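Local coordinates for protein gingipain R2 Pro-Domain (Porphyromonas gingivalis, PDB 4IEF) that probably keeps the Arg-gingipain cysteine protease inactive until it matures, by binding to the protease domain as its propeptide, at residues A[35-40]-A[161-166]; A[45-50]-A[116-121]; A[56-61]-A[66-71]; A[133-138]-A[171-176]; A[139-144]-A[193-198]. One frame throughout, in Å; residues are numbered along the deposited sequence.

Contact 1: residues A[35-40]-A[161-166]; sequences LQFTGV and KTLRIY
Phe-37 reaches across to Leu-163 and Ile-165, and its course from backbone to ring tip illustrates how two segments far apart in sequence meet through their side chains alone. CB leaves strand 36-42 toward the segment 161-166 and lies beside the side-chain oxygen OE1 of Gln-48. The torsion at CA sets CG anti to the carbonyl carbon (chi1 -65°), which sends the ring forward to meet Leu-163 coming from the opposite direction. At the outer end of the ring, Phe-37 CE2 and CZ are 3.8 and 3.7 Å from Leu-163 CD2, which approaches obliquely. Phe-37 CZ also faces Ile-165 CD1 at 4.5 Å, a methyl at the ring's edge, near its plane.

Two residues earlier, just before the strand, Leu-35 brings a single branch to the contact. Its CD2 sits against both arms of Ile-165, 3.7 Å from CG2 and 3.9 Å from CD1. Ile-165 therefore bridges Leu-35 and the Phe-37 ring. It also touches Ile-91 and Lys-93 of strand 79-93, and Lys-93 makes a cation-pi contact with Phe-37. The backbones stay far apart, with 12.1 Å between the CA atoms of Phe-37 and Leu-163. Every contact joins carbon to carbon, which implies that burial of methyls and a ring, with no directional bond between the segments, packs the two-stranded hairpin of strands 36-42 and 45-51 on the large curled antiparallel sheet containing strand 162-176.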
# COMPACT_ATOMS: atom_id res chain seq x y z
N LEU A 35 -5.01 -1.42 -28.39
CA LEU A 35 -3.62 -1.21 -28.82
C LEU A 35 -3.51 0.12 -29.58
O LEU A 35 -4.20 0.34 -30.57
CB LEU A 35 -3.09 -2.37 -29.69
CG LEU A 35 -1.69 -2.16 -30.29
CD1 LEU A 35 -0.59 -2.33 -29.24
CD2 LEU A 35 -1.46 -3.10 -31.46
N GLN A 36 -2.65 1.02 -29.07
CA GLN A 36 -2.42 2.35 -29.66
C GLN A 36 -0.92 2.59 -29.86
O GLN A 36 -0.10 1.96 -29.19
CB GLN A 36 -3.02 3.48 -28.79
CG GLN A 36 -4.48 3.27 -28.39
CD GLN A 36 -5.40 4.43 -28.65
OE1 GLN A 36 -6.04 4.95 -27.73
NE2 GLN A 36 -5.59 4.78 -29.92
N PHE A 37 -0.58 3.52 -30.77
CA PHE A 37 0.80 3.89 -31.06
C PHE A 37 0.93 5.41 -30.97
O PHE A 37 0.14 6.13 -31.58
CB PHE A 37 1.23 3.37 -32.44
CG PHE A 37 1.27 1.86 -32.55
CD1 PHE A 37 0.18 1.15 -33.05
CD2 PHE A 37 2.40 1.15 -32.15
CE1 PHE A 37 0.21 -0.24 -33.14
CE2 PHE A 37 2.43 -0.24 -32.24
CZ PHE A 37 1.33 -0.93 -32.73
N THR A 38 1.88 5.88 -30.17
CA THR A 38 2.17 7.30 -29.96
C THR A 38 3.48 7.64 -30.69
O THR A 38 4.51 7.02 -30.43
CB THR A 38 2.22 7.62 -28.45
OG1 THR A 38 1.03 7.14 -27.83
CG2 THR A 38 2.39 9.11 -28.16
N GLY A 39 3.40 8.59 -31.61
CA GLY A 39 4.54 9.06 -32.38
C GLY A 39 5.47 9.91 -31.53
O GLY A 39 5.03 10.86 -30.89
N VAL A 40 6.76 9.55 -31.50
CA VAL A 40 7.78 10.28 -30.74
C VAL A 40 8.97 10.63 -31.66
O VAL A 40 9.25 9.92 -32.63
CB VAL A 40 8.25 9.54 -29.45
CG1 VAL A 40 7.14 9.42 -28.42
CG2 VAL A 40 8.85 8.18 -29.76
N LYS A 161 12.09 -4.35 -39.51
CA LYS A 161 11.06 -3.34 -39.15
C LYS A 161 9.66 -3.99 -39.12
O LYS A 161 8.66 -3.35 -39.45
CB LYS A 161 11.10 -2.11 -40.09
CG LYS A 161 12.34 -1.23 -39.90
CD LYS A 161 12.35 0.01 -40.80
CE LYS A 161 11.55 1.16 -40.23
NZ LYS A 161 11.88 2.45 -40.91
N THR A 162 9.61 -5.27 -38.72
CA THR A 162 8.37 -6.03 -38.66
C THR A 162 7.92 -6.19 -37.20
O THR A 162 8.69 -6.65 -36.34
CB THR A 162 8.52 -7.38 -39.38
OG1 THR A 162 8.91 -7.14 -40.74
CG2 THR A 162 7.25 -8.21 -39.37
N LEU A 163 6.67 -5.81 -36.95
CA LEU A 163 6.05 -5.94 -35.65
C LEU A 163 4.95 -7.00 -35.71
O LEU A 163 4.08 -6.94 -36.57
CB LEU A 163 5.48 -4.60 -35.16
CG LEU A 163 4.75 -4.61 -33.79
CD1 LEU A 163 5.74 -4.58 -32.62
CD2 LEU A 163 3.78 -3.47 -33.69
N ARG A 164 5.02 -7.96 -34.78
CA ARG A 164 4.03 -9.02 -34.62
C ARG A 164 3.12 -8.66 -33.45
O ARG A 164 3.61 -8.46 -32.34
CB ARG A 164 4.71 -10.38 -34.42
CG ARG A 164 5.32 -10.93 -35.69
CD ARG A 164 6.05 -12.24 -35.44
NE ARG A 164 6.64 -12.76 -36.68
CZ ARG A 164 7.41 -13.85 -36.74
NH1 ARG A 164 7.68 -14.54 -35.64
NH2 ARG A 164 7.90 -14.25 -37.90
N ILE A 165 1.82 -8.51 -33.73
CA ILE A 165 0.81 -8.16 -32.73
C ILE A 165 0.02 -9.41 -32.39
O ILE A 165 -0.78 -9.87 -33.21
CB ILE A 165 -0.11 -6.99 -33.22
CG1 ILE A 165 0.71 -5.71 -33.52
CG2 ILE A 165 -1.23 -6.71 -32.20
CD1 ILE A 165 0.14 -4.80 -34.60
N TYR A 166 0.24 -9.97 -31.19
CA TYR A 166 -0.48 -11.16 -30.74
C TYR A 166 -1.84 -10.73 -30.18
O TYR A 166 -1.92 -10.13 -29.12
CB TYR A 166 0.35 -11.97 -29.74
CG TYR A 166 1.47 -12.75 -30.38
CD1 TYR A 166 2.68 -12.13 -30.71
CD2 TYR A 166 1.33 -14.10 -30.69
CE1 TYR A 166 3.71 -12.83 -31.33
CE2 TYR A 166 2.36 -14.81 -31.31
CZ TYR A 166 3.55 -14.17 -31.62
OH TYR A 166 4.56 -14.87 -32.24

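Contact 2: residues A[45-50]-A[116-121]; sequences GVAQVP and YVYGQS
Ala-47 and Tyr-116 mark the closest approach of the two backbones, their CA atoms 9.2 Å apart, a gap too wide for backbone bonds and bridged by two tyrosine side chains of the loop that reach across to strand 45-51. Tyr-118 ends on Ala-47: its OH is 3.5 Å from Ala-47 CB, a van der Waals contact, while the polar partner of the hydroxyl is Thr-42 OG1, with which it shares a hydrogen bond. Tyr-116 reaches Val-49 in a similar way, but meets it at about a right angle. Here Val-49 CG2 lies 3.7 Å from Tyr-116 OH and 4.1 Å from CZ, oblique to the ring. With CG1 opposite the backbone N (chi1 173°), CG2 is the branch turned to the tyrosine. Both rings have a lysine partner in a cation-pi contact, Lys-102 for Tyr-116 and Lys-44 for Tyr-118, and Tyr-122 meets Tyr-118 edge-to-face. Val-49 and Tyr-116 also pack on a neighbouring chain of a different protein. The strand carrying Ala-47 and Val-49 is half of an antiparallel beta-hairpin, strands 36-42 and 45-51, and the contact is the laying of a long loop, between strands 79-93 and 133-141, over one face of that two-stranded sheet.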
# COMPACT_ATOMS: atom_id res chain seq x y z
N GLY A 45 14.18 9.27 -36.89
CA GLY A 45 12.90 9.83 -37.33
C GLY A 45 11.78 9.56 -36.35
O GLY A 45 12.04 9.31 -35.17
N VAL A 46 10.53 9.60 -36.82
CA VAL A 46 9.36 9.36 -35.98
C VAL A 46 9.24 7.87 -35.69
O VAL A 46 9.13 7.06 -36.61
CB VAL A 46 8.04 9.92 -36.58
CG1 VAL A 46 6.83 9.59 -35.70
CG2 VAL A 46 8.15 11.41 -36.77
N ALA A 47 9.26 7.53 -34.40
CA ALA A 47 9.13 6.18 -33.90
C ALA A 47 7.82 6.04 -33.12
O ALA A 47 7.25 7.05 -32.70
CB ALA A 47 10.32 5.82 -33.03
N GLN A 48 7.34 4.81 -32.94
CA GLN A 48 6.07 4.56 -32.27
C GLN A 48 6.23 3.95 -30.89
O GLN A 48 6.98 2.98 -30.71
CB GLN A 48 5.17 3.64 -33.13
CG GLN A 48 4.82 4.18 -34.52
CD GLN A 48 4.11 5.52 -34.51
OE1 GLN A 48 3.20 5.76 -33.71
NE2 GLN A 48 4.51 6.42 -35.39
N VAL A 49 5.53 4.52 -29.90
CA VAL A 49 5.49 4.02 -28.53
C VAL A 49 4.17 3.22 -28.42
O VAL A 49 3.09 3.82 -28.43
CB VAL A 49 5.63 5.10 -27.42
CG1 VAL A 49 5.42 4.51 -26.03
CG2 VAL A 49 6.98 5.80 -27.49
N PRO A 50 4.23 1.87 -28.37
CA PRO A 50 2.99 1.10 -28.26
C PRO A 50 2.41 1.12 -26.85
O PRO A 50 3.16 1.13 -25.88
CB PRO A 50 3.41 -0.32 -28.66
CG PRO A 50 4.88 -0.24 -29.02
CD PRO A 50 5.41 0.99 -28.38
N TYR A 116 15.15 9.55 -26.79
CA TYR A 116 15.05 8.14 -27.15
C TYR A 116 16.36 7.76 -27.84
O TYR A 116 16.71 8.36 -28.86
CB TYR A 116 13.83 7.91 -28.06
CG TYR A 116 12.50 8.00 -27.33
CD1 TYR A 116 11.79 9.19 -27.29
CD2 TYR A 116 11.94 6.89 -26.72
CE1 TYR A 116 10.56 9.28 -26.63
CE2 TYR A 116 10.71 6.95 -26.07
CZ TYR A 116 10.02 8.15 -26.02
OH TYR A 116 8.82 8.22 -25.36
N VAL A 117 17.14 6.86 -27.24
CA VAL A 117 18.44 6.44 -27.77
C VAL A 117 18.38 4.95 -28.12
O VAL A 117 17.97 4.12 -27.30
CB VAL A 117 19.62 6.81 -26.82
CG1 VAL A 117 19.42 6.25 -25.41
CG2 VAL A 117 20.98 6.39 -27.39
N TYR A 118 18.76 4.62 -29.36
CA TYR A 118 18.78 3.26 -29.88
C TYR A 118 20.05 2.54 -29.45
O TYR A 118 21.15 3.09 -29.58
CB TYR A 118 18.66 3.27 -31.42
CG TYR A 118 17.35 3.81 -31.93
CD1 TYR A 118 17.19 5.16 -32.21
CD2 TYR A 118 16.26 2.97 -32.16
CE1 TYR A 118 15.98 5.67 -32.68
CE2 TYR A 118 15.05 3.46 -32.64
CZ TYR A 118 14.91 4.82 -32.89
OH TYR A 118 13.72 5.32 -33.36
N GLY A 119 19.89 1.32 -28.93
CA GLY A 119 21.00 0.48 -28.51
C GLY A 119 21.47 -0.43 -29.62
O GLY A 119 20.90 -0.40 -30.71
N GLN A 120 22.48 -1.29 -29.34
CA GLN A 120 23.06 -2.23 -30.30
C GLN A 120 22.06 -3.30 -30.75
O GLN A 120 22.20 -3.85 -31.84
CB GLN A 120 24.32 -2.89 -29.70
CG GLN A 120 25.58 -2.73 -30.56
CD GLN A 120 25.54 -3.52 -31.85
OE1 GLN A 120 25.56 -2.96 -32.96
NE2 GLN A 120 25.54 -4.85 -31.75
N SER A 121 21.02 -3.57 -29.91
CA SER A 121 19.95 -4.53 -30.18
C SER A 121 19.19 -4.21 -31.49
O SER A 121 18.61 -5.12 -32.09
CB SER A 121 18.98 -4.56 -29.00
OG SER A 121 18.36 -3.31 -28.77

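Contact 3: residues A[56-61]-A[66-71]; sequences VNISEK and LPILSR
Ile-58 lays its CG1 over the end of Ile-68, 3.7 Å from Ile-68 CD1, the two side chains crossing at about a right angle. Ile-68 CG1 stands between its backbone N and carbonyl carbon (chi1 68°), a setting that brings CG1 over Val-56 O and toward Ile-58. Beneath this apolar pair lies a single antiparallel bridge of the hydrogen-bonded kind: Val-56 N donates a hydrogen bond to Ile-68 O at 2.8 Å, and Ile-68 N donates one to Val-56 O at 2.9 Å. Val-56 O also receives a CA-H...O contact from Pro-67.

Past the bridge no further backbone-to-backbone bond joins the segments; Ser-59 and a water connect them instead. Leu-66 N donates to Ser-59 OG at 3.2 Å in an almost straight bond (175°). The water accepts from Ile-58 N and Ser-59 OG and donates to Val-56 O and Leu-66 O. An Asx turn shapes this end of the loop, with Asn-57 OD1 accepting a hydrogen bond from Ser-59 N at 3.1 Å. Held by four bonds, the water is consistent with an integral part of the loop. The chemistry implies a loop fixed by directional bonds before it enters strand 69-74, with the isoleucine pair adding an apolar contact beside them, where Ile-58 also packs on the backbone of the other protein chain.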
# COMPACT_ATOMS: atom_id res chain seq x y z
N VAL A 56 2.47 -2.73 -19.62
CA VAL A 56 3.54 -2.07 -18.86
C VAL A 56 4.88 -2.23 -19.58
O VAL A 56 5.24 -3.34 -20.00
CB VAL A 56 3.59 -2.61 -17.40
CG1 VAL A 56 4.94 -2.36 -16.73
CG2 VAL A 56 2.45 -2.04 -16.56
N ASN A 57 5.63 -1.13 -19.72
CA ASN A 57 6.94 -1.14 -20.35
C ASN A 57 8.03 -1.38 -19.29
O ASN A 57 8.27 -0.53 -18.44
CB ASN A 57 7.18 0.17 -21.13
CG ASN A 57 8.62 0.47 -21.52
OD1 ASN A 57 9.43 -0.41 -21.83
ND2 ASN A 57 8.95 1.75 -21.56
N ILE A 58 8.65 -2.57 -19.35
CA ILE A 58 9.76 -2.99 -18.49
C ILE A 58 10.98 -3.34 -19.38
O ILE A 58 11.93 -3.97 -18.92
CB ILE A 58 9.39 -4.15 -17.51
CG1 ILE A 58 8.71 -5.32 -18.23
CG2 ILE A 58 8.54 -3.66 -16.35
CD1 ILE A 58 9.66 -6.50 -18.56
N SER A 59 10.92 -2.91 -20.66
CA SER A 59 11.97 -3.14 -21.66
C SER A 59 13.26 -2.42 -21.27
O SER A 59 13.23 -1.27 -20.84
CB SER A 59 11.51 -2.66 -23.03
OG SER A 59 10.25 -3.21 -23.38
N GLU A 60 14.39 -3.13 -21.41
CA GLU A 60 15.74 -2.66 -21.14
C GLU A 60 16.05 -1.43 -21.99
O GLU A 60 15.63 -1.37 -23.15
CB GLU A 60 16.73 -3.81 -21.44
CG GLU A 60 18.19 -3.54 -21.11
CD GLU A 60 19.19 -4.55 -21.67
OE1 GLU A 60 18.76 -5.65 -22.10
OE2 GLU A 60 20.40 -4.24 -21.67
N LYS A 61 16.79 -0.46 -21.42
CA LYS A 61 17.18 0.79 -22.08
C LYS A 61 17.88 0.51 -23.42
O LYS A 61 18.81 -0.30 -23.49
CB LYS A 61 18.10 1.61 -21.16
CG LYS A 61 18.28 3.06 -21.59
CD LYS A 61 19.34 3.75 -20.75
CE LYS A 61 19.68 5.11 -21.28
NZ LYS A 61 20.46 5.02 -22.54
N LEU A 66 8.29 -2.68 -25.83
CA LEU A 66 7.34 -3.75 -26.12
C LEU A 66 6.62 -4.11 -24.83
O LEU A 66 7.05 -5.01 -24.10
CB LEU A 66 8.06 -4.94 -26.78
CG LEU A 66 8.78 -4.62 -28.12
CD1 LEU A 66 9.87 -5.62 -28.43
CD2 LEU A 66 7.78 -4.45 -29.27
N PRO A 67 5.53 -3.35 -24.51
CA PRO A 67 4.80 -3.57 -23.25
C PRO A 67 4.32 -4.99 -23.03
O PRO A 67 4.01 -5.70 -23.98
CB PRO A 67 3.61 -2.61 -23.36
CG PRO A 67 4.07 -1.55 -24.27
CD PRO A 67 4.94 -2.23 -25.27
N ILE A 68 4.28 -5.39 -21.76
CA ILE A 68 3.85 -6.70 -21.31
C ILE A 68 2.63 -6.58 -20.38
O ILE A 68 2.35 -5.50 -19.86
CB ILE A 68 5.01 -7.48 -20.60
CG1 ILE A 68 5.41 -6.84 -19.25
CG2 ILE A 68 6.22 -7.70 -21.55
CD1 ILE A 68 5.98 -7.85 -18.22
N LEU A 69 1.91 -7.68 -20.20
CA LEU A 69 0.79 -7.76 -19.27
C LEU A 69 1.13 -8.84 -18.25
O LEU A 69 1.48 -9.96 -18.63
CB LEU A 69 -0.54 -8.05 -19.99
CG LEU A 69 -1.79 -7.88 -19.13
CD1 LEU A 69 -2.91 -7.32 -19.95
CD2 LEU A 69 -2.20 -9.20 -18.47
N SER A 70 1.05 -8.49 -16.97
CA SER A 70 1.40 -9.40 -15.88
C SER A 70 0.22 -9.69 -14.97
O SER A 70 -0.57 -8.79 -14.66
CB SER A 70 2.55 -8.83 -15.06
OG SER A 70 3.72 -8.67 -15.85
N ARG A 71 0.10 -10.97 -14.56
CA ARG A 71 -0.95 -11.46 -13.67
C ARG A 71 -0.37 -12.46 -12.67
O ARG A 71 0.47 -13.29 -13.03
CB ARG A 71 -2.11 -12.11 -14.46
CG ARG A 71 -3.05 -11.11 -15.13
CD ARG A 71 -3.80 -10.22 -14.15
NE ARG A 71 -4.65 -9.26 -14.84
CZ ARG A 71 -5.93 -9.46 -15.14
NH1 ARG A 71 -6.53 -10.59 -14.78
NH2 ARG A 71 -6.62 -8.53 -15.79
O HOH W 1 7.96 -3.99 -21.65

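Contact 4: residues A[133-138]-A[171-176]; sequences ATLSDP and VAVSET
Two strands of one curled antiparallel sheet meet face to face where Ala-133 and Leu-135 of strand 133-141 look toward Val-171 and Val-173 of strand 162-176. The strand parts that touch run in roughly the same direction but are not hydrogen-bonded neighbours; their CA atoms stand 7.5 Å apart at Ala-133 and Val-171, widening to 8.9 Å at Leu-135 and Val-173. The alternation of the strands puts Ala-133 and Leu-135 on one inner face and Val-171 and Val-173 on the other.

At the closer end the CB of Ala-133 touches CG1 of Val-171 at 3.6 Å. The valine offers that methyl because CG1 lies anti to its carbonyl carbon (chi1 -63°), which puts CG2 between the backbone N and the carbonyl carbon. At the wider end Leu-135 needs its full length: its CD2 comes to 4.2 Å from CG1 of Val-173, a looser contact. A small residue thus matches the narrow end and a longer one the broad end.

The hydrogen bonds of each segment run to other strands, as expected of a sheet that bends back over itself. Thr-134 and Ser-136 pair with Asn-150 and Val-148 of strand 144-157, whereas Val-171 and Val-173 pair with strand 25-31 and Ala-172 with strand 79-93. Val-83 and Val-85 of strand 79-93, together with Phe-151, add to the apolar filling between the two layers. On the other face of strand 133-141, Thr-134 and Ser-136 both bind the side-chain amide of Asn-150, and the hydroxyl of Ser-136 also meets a basic side chain of another protein chain.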
# COMPACT_ATOMS: atom_id res chain seq x y z
N ALA A 133 5.60 -15.53 -23.64
CA ALA A 133 5.14 -15.82 -22.28
C ALA A 133 6.29 -16.27 -21.37
O ALA A 133 7.08 -17.14 -21.75
CB ALA A 133 4.05 -16.88 -22.30
N THR A 134 6.39 -15.65 -20.18
CA THR A 134 7.40 -15.97 -19.17
C THR A 134 6.80 -16.02 -17.76
O THR A 134 5.66 -15.59 -17.55
CB THR A 134 8.56 -14.94 -19.19
OG1 THR A 134 8.07 -13.66 -18.75
CG2 THR A 134 9.30 -14.86 -20.53
N LEU A 135 7.58 -16.52 -16.80
CA LEU A 135 7.23 -16.54 -15.38
C LEU A 135 8.24 -15.71 -14.61
O LEU A 135 9.44 -15.79 -14.89
CB LEU A 135 7.19 -17.97 -14.81
CG LEU A 135 6.00 -18.86 -15.19
CD1 LEU A 135 6.26 -20.28 -14.79
CD2 LEU A 135 4.70 -18.38 -14.53
N SER A 136 7.76 -14.91 -13.65
CA SER A 136 8.64 -14.15 -12.76
C SER A 136 9.03 -15.07 -11.59
O SER A 136 8.47 -16.16 -11.47
CB SER A 136 7.96 -12.87 -12.29
OG SER A 136 7.91 -11.92 -13.35
N ASP A 137 10.00 -14.66 -10.75
CA ASP A 137 10.47 -15.46 -9.62
C ASP A 137 9.35 -15.76 -8.62
O ASP A 137 8.56 -14.86 -8.31
CB ASP A 137 11.63 -14.74 -8.90
CG ASP A 137 12.93 -14.71 -9.68
OD1 ASP A 137 13.15 -15.62 -10.51
OD2 ASP A 137 13.75 -13.82 -9.43
N PRO A 138 9.23 -17.02 -8.13
CA PRO A 138 8.14 -17.34 -7.18
C PRO A 138 8.28 -16.63 -5.85
O PRO A 138 9.39 -16.36 -5.38
CB PRO A 138 8.24 -18.86 -7.00
CG PRO A 138 9.65 -19.19 -7.38
CD PRO A 138 10.06 -18.21 -8.42
N VAL A 171 -2.09 -19.45 -22.21
CA VAL A 171 -0.99 -20.16 -21.57
C VAL A 171 -1.50 -21.16 -20.52
O VAL A 171 -2.53 -20.95 -19.89
CB VAL A 171 0.08 -19.21 -20.94
CG1 VAL A 171 0.75 -18.36 -22.01
CG2 VAL A 171 -0.49 -18.35 -19.81
N ALA A 172 -0.73 -22.24 -20.34
CA ALA A 172 -0.95 -23.25 -19.32
C ALA A 172 0.21 -23.17 -18.32
O ALA A 172 1.37 -23.36 -18.70
CB ALA A 172 -1.05 -24.64 -19.95
N VAL A 173 -0.10 -22.80 -17.07
CA VAL A 173 0.90 -22.71 -16.01
C VAL A 173 0.71 -23.96 -15.15
O VAL A 173 -0.32 -24.12 -14.49
CB VAL A 173 0.84 -21.38 -15.22
CG1 VAL A 173 1.85 -21.37 -14.07
CG2 VAL A 173 1.06 -20.18 -16.14
N SER A 174 1.69 -24.88 -15.21
CA SER A 174 1.65 -26.17 -14.52
C SER A 174 2.96 -26.46 -13.80
O SER A 174 3.98 -25.85 -14.11
CB SER A 174 1.35 -27.28 -15.52
OG SER A 174 2.30 -27.29 -16.57
N GLU A 175 2.93 -27.41 -12.85
CA GLU A 175 4.12 -27.81 -12.09
C GLU A 175 4.96 -28.82 -12.86
O GLU A 175 4.44 -29.53 -13.71
CB GLU A 175 3.76 -28.36 -10.69
CG GLU A 175 2.62 -29.35 -10.65
CD GLU A 175 2.46 -30.05 -9.31
OE1 GLU A 175 1.88 -29.46 -8.37
OE2 GLU A 175 2.91 -31.21 -9.22
N THR A 176 6.27 -28.83 -12.59
CA THR A 176 7.24 -29.74 -13.21
C THR A 176 7.67 -30.80 -12.19
O THR A 176 7.18 -30.79 -11.06
CB THR A 176 8.47 -28.96 -13.74
OG1 THR A 176 9.15 -28.33 -12.66
CG2 THR A 176 8.11 -27.95 -14.79

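Contact 5: residues A[139-144]-A[193-198]; sequences FILRDV and TGFEDI. With CA (calcium ion), chain K.
Arg-142 passes its CD over one face of the Phe-195 ring, 3.6 Å from the ring centroid and 16° off the normal, which makes a CH-pi contact. Farther along, Arg-142 NH1 lies 3.6 Å from Phe-195 CE2, the guanidinium approaching obliquely with its plane 37° from that of the ring. Ile-198 CD1 covers the opposite face, 3.6 Å above the plane and over its centre, so the ring is clamped between an arginine methylene and an isoleucine methyl. In the ring plane, at its edge, Leu-141 CD1 comes to 3.9 Å from Phe-195 CE1. The other branch of that leucine, CD2, lies 3.9 Å from Ile-198 CG2 and completes the cluster.

One shell out, a type II' turn sets the arginine. Leu-141 and Val-144 close it with two backbone bonds, Leu-141 N to Val-144 O at 2.8 Å and Val-144 N to Leu-141 O at 3.0 Å. Arg-142 sits there at a positive phi of 61°. Phe-195 in turn rides a type I turn leading into helix 196-202.

Further out, the other protein chain supplies acidic and backbone ligands to a calcium ion, which Ile-140 O also binds at 2.5 Å. The chemistry implies an apolar cluster that itself borders the other protein chain: the CD methylene packs on the ring, while the guanidinium, partly over the ring as well, finds its polar partner on the other chain's backbone.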
# COMPACT_ATOMS: atom_id res chain seq x y z
N PHE A 139 7.13 -16.30 -5.24
CA PHE A 139 7.09 -15.59 -3.97
C PHE A 139 6.15 -16.28 -2.99
O PHE A 139 5.32 -17.09 -3.41
CB PHE A 139 6.65 -14.12 -4.20
CG PHE A 139 5.26 -13.93 -4.76
CD1 PHE A 139 4.17 -13.77 -3.91
CD2 PHE A 139 5.05 -13.83 -6.13
CE1 PHE A 139 2.88 -13.56 -4.43
CE2 PHE A 139 3.76 -13.62 -6.65
CZ PHE A 139 2.69 -13.49 -5.80
N ILE A 140 6.25 -15.94 -1.70
CA ILE A 140 5.34 -16.44 -0.69
C ILE A 140 4.63 -15.24 -0.07
O ILE A 140 5.29 -14.31 0.41
CB ILE A 140 6.00 -17.38 0.36
CG1 ILE A 140 6.60 -18.65 -0.31
CG2 ILE A 140 4.98 -17.76 1.46
CD1 ILE A 140 7.70 -19.37 0.48
N LEU A 141 3.29 -15.24 -0.14
CA LEU A 141 2.45 -14.23 0.47
C LEU A 141 1.71 -14.92 1.61
O LEU A 141 0.69 -15.56 1.39
CB LEU A 141 1.50 -13.55 -0.55
CG LEU A 141 0.49 -12.52 0.00
CD1 LEU A 141 1.19 -11.40 0.78
CD2 LEU A 141 -0.37 -11.96 -1.11
N ARG A 142 2.30 -14.83 2.82
CA ARG A 142 1.83 -15.43 4.07
C ARG A 142 1.76 -16.97 3.95
O ARG A 142 2.79 -17.63 4.13
CB ARG A 142 0.50 -14.80 4.55
CG ARG A 142 0.21 -15.08 6.01
CD ARG A 142 -0.65 -14.03 6.65
NE ARG A 142 -0.64 -14.18 8.11
CZ ARG A 142 -0.19 -13.27 8.96
NH1 ARG A 142 0.24 -12.09 8.53
NH2 ARG A 142 -0.21 -13.51 10.26
N ASP A 143 0.58 -17.54 3.64
CA ASP A 143 0.38 -18.99 3.54
C ASP A 143 0.22 -19.47 2.09
O ASP A 143 -0.02 -20.67 1.88
CB ASP A 143 -0.84 -19.41 4.37
CG ASP A 143 -0.74 -19.10 5.86
OD1 ASP A 143 -1.60 -18.36 6.37
OD2 ASP A 143 0.20 -19.61 6.50
N VAL A 144 0.36 -18.57 1.09
CA VAL A 144 0.18 -18.94 -0.31
C VAL A 144 1.45 -18.64 -1.13
O VAL A 144 1.98 -17.53 -1.07
CB VAL A 144 -1.07 -18.27 -0.95
CG1 VAL A 144 -1.24 -18.70 -2.41
CG2 VAL A 144 -2.35 -18.59 -0.17
N THR A 193 -7.57 -16.13 9.36
CA THR A 193 -8.36 -16.04 8.12
C THR A 193 -8.32 -14.62 7.47
O THR A 193 -8.91 -14.44 6.41
CB THR A 193 -9.82 -16.48 8.43
OG1 THR A 193 -10.55 -16.62 7.21
CG2 THR A 193 -10.56 -15.53 9.38
N GLY A 194 -7.63 -13.68 8.10
CA GLY A 194 -7.55 -12.29 7.67
C GLY A 194 -6.96 -11.99 6.31
O GLY A 194 -7.25 -10.93 5.75
N PHE A 195 -6.14 -12.90 5.76
CA PHE A 195 -5.50 -12.69 4.45
C PHE A 195 -6.27 -13.33 3.28
O PHE A 195 -5.83 -13.21 2.14
CB PHE A 195 -4.06 -13.23 4.48
CG PHE A 195 -3.01 -12.16 4.71
CD1 PHE A 195 -2.07 -11.87 3.73
CD2 PHE A 195 -2.95 -11.46 5.92
CE1 PHE A 195 -1.10 -10.89 3.95
CE2 PHE A 195 -1.97 -10.50 6.14
CZ PHE A 195 -1.06 -10.21 5.15
N GLU A 196 -7.43 -13.98 3.55
CA GLU A 196 -8.26 -14.63 2.53
C GLU A 196 -8.69 -13.67 1.43
O GLU A 196 -8.56 -14.01 0.25
CB GLU A 196 -9.50 -15.30 3.15
CG GLU A 196 -9.21 -16.57 3.95
CD GLU A 196 -8.54 -17.69 3.18
OE1 GLU A 196 -9.27 -18.57 2.67
OE2 GLU A 196 -7.29 -17.71 3.12
N ASP A 197 -9.15 -12.46 1.80
CA ASP A 197 -9.58 -11.44 0.83
C ASP A 197 -8.39 -10.84 0.07
O ASP A 197 -8.57 -10.37 -1.06
CB ASP A 197 -10.38 -10.34 1.52
CG ASP A 197 -11.48 -9.81 0.62
OD1 ASP A 197 -12.55 -10.46 0.54
OD2 ASP A 197 -11.27 -8.76 -0.01
N ILE A 198 -7.18 -10.87 0.67
CA ILE A 198 -5.95 -10.40 0.04
C ILE A 198 -5.59 -11.40 -1.08
O ILE A 198 -5.29 -10.98 -2.19
CB ILE A 198 -4.80 -10.20 1.08
CG1 ILE A 198 -5.08 -8.96 1.97
CG2 ILE A 198 -3.42 -10.10 0.42
CD1 ILE A 198 -4.40 -8.97 3.31
CA CA K . 6.80 -12.93 1.86
O HOH W 2 9.10 -11.87 2.33

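Contact 5 is buried although it lies farthest from the chain's centre; contacts 1 to 4 are partly buried, and contact 3 sits closest to that centre. Contacts 1 and 4 use opposite ends of strand 162-176, their centres about 26 Å apart, and both are purely apolar. Contacts 1 and 2 involve the two strands of one hairpin, contact 2 through tyrosine hydroxyl ends on small apolar side chains. Contact 3, in a loop entering the large sheet, depends instead on backbone bonds and a water; Leu-66 links it to Leu-163 of contact 1. Contacts 4 and 5 divide strand 133-141, and contact 5 adds a calcium ion shared with the other protein chain.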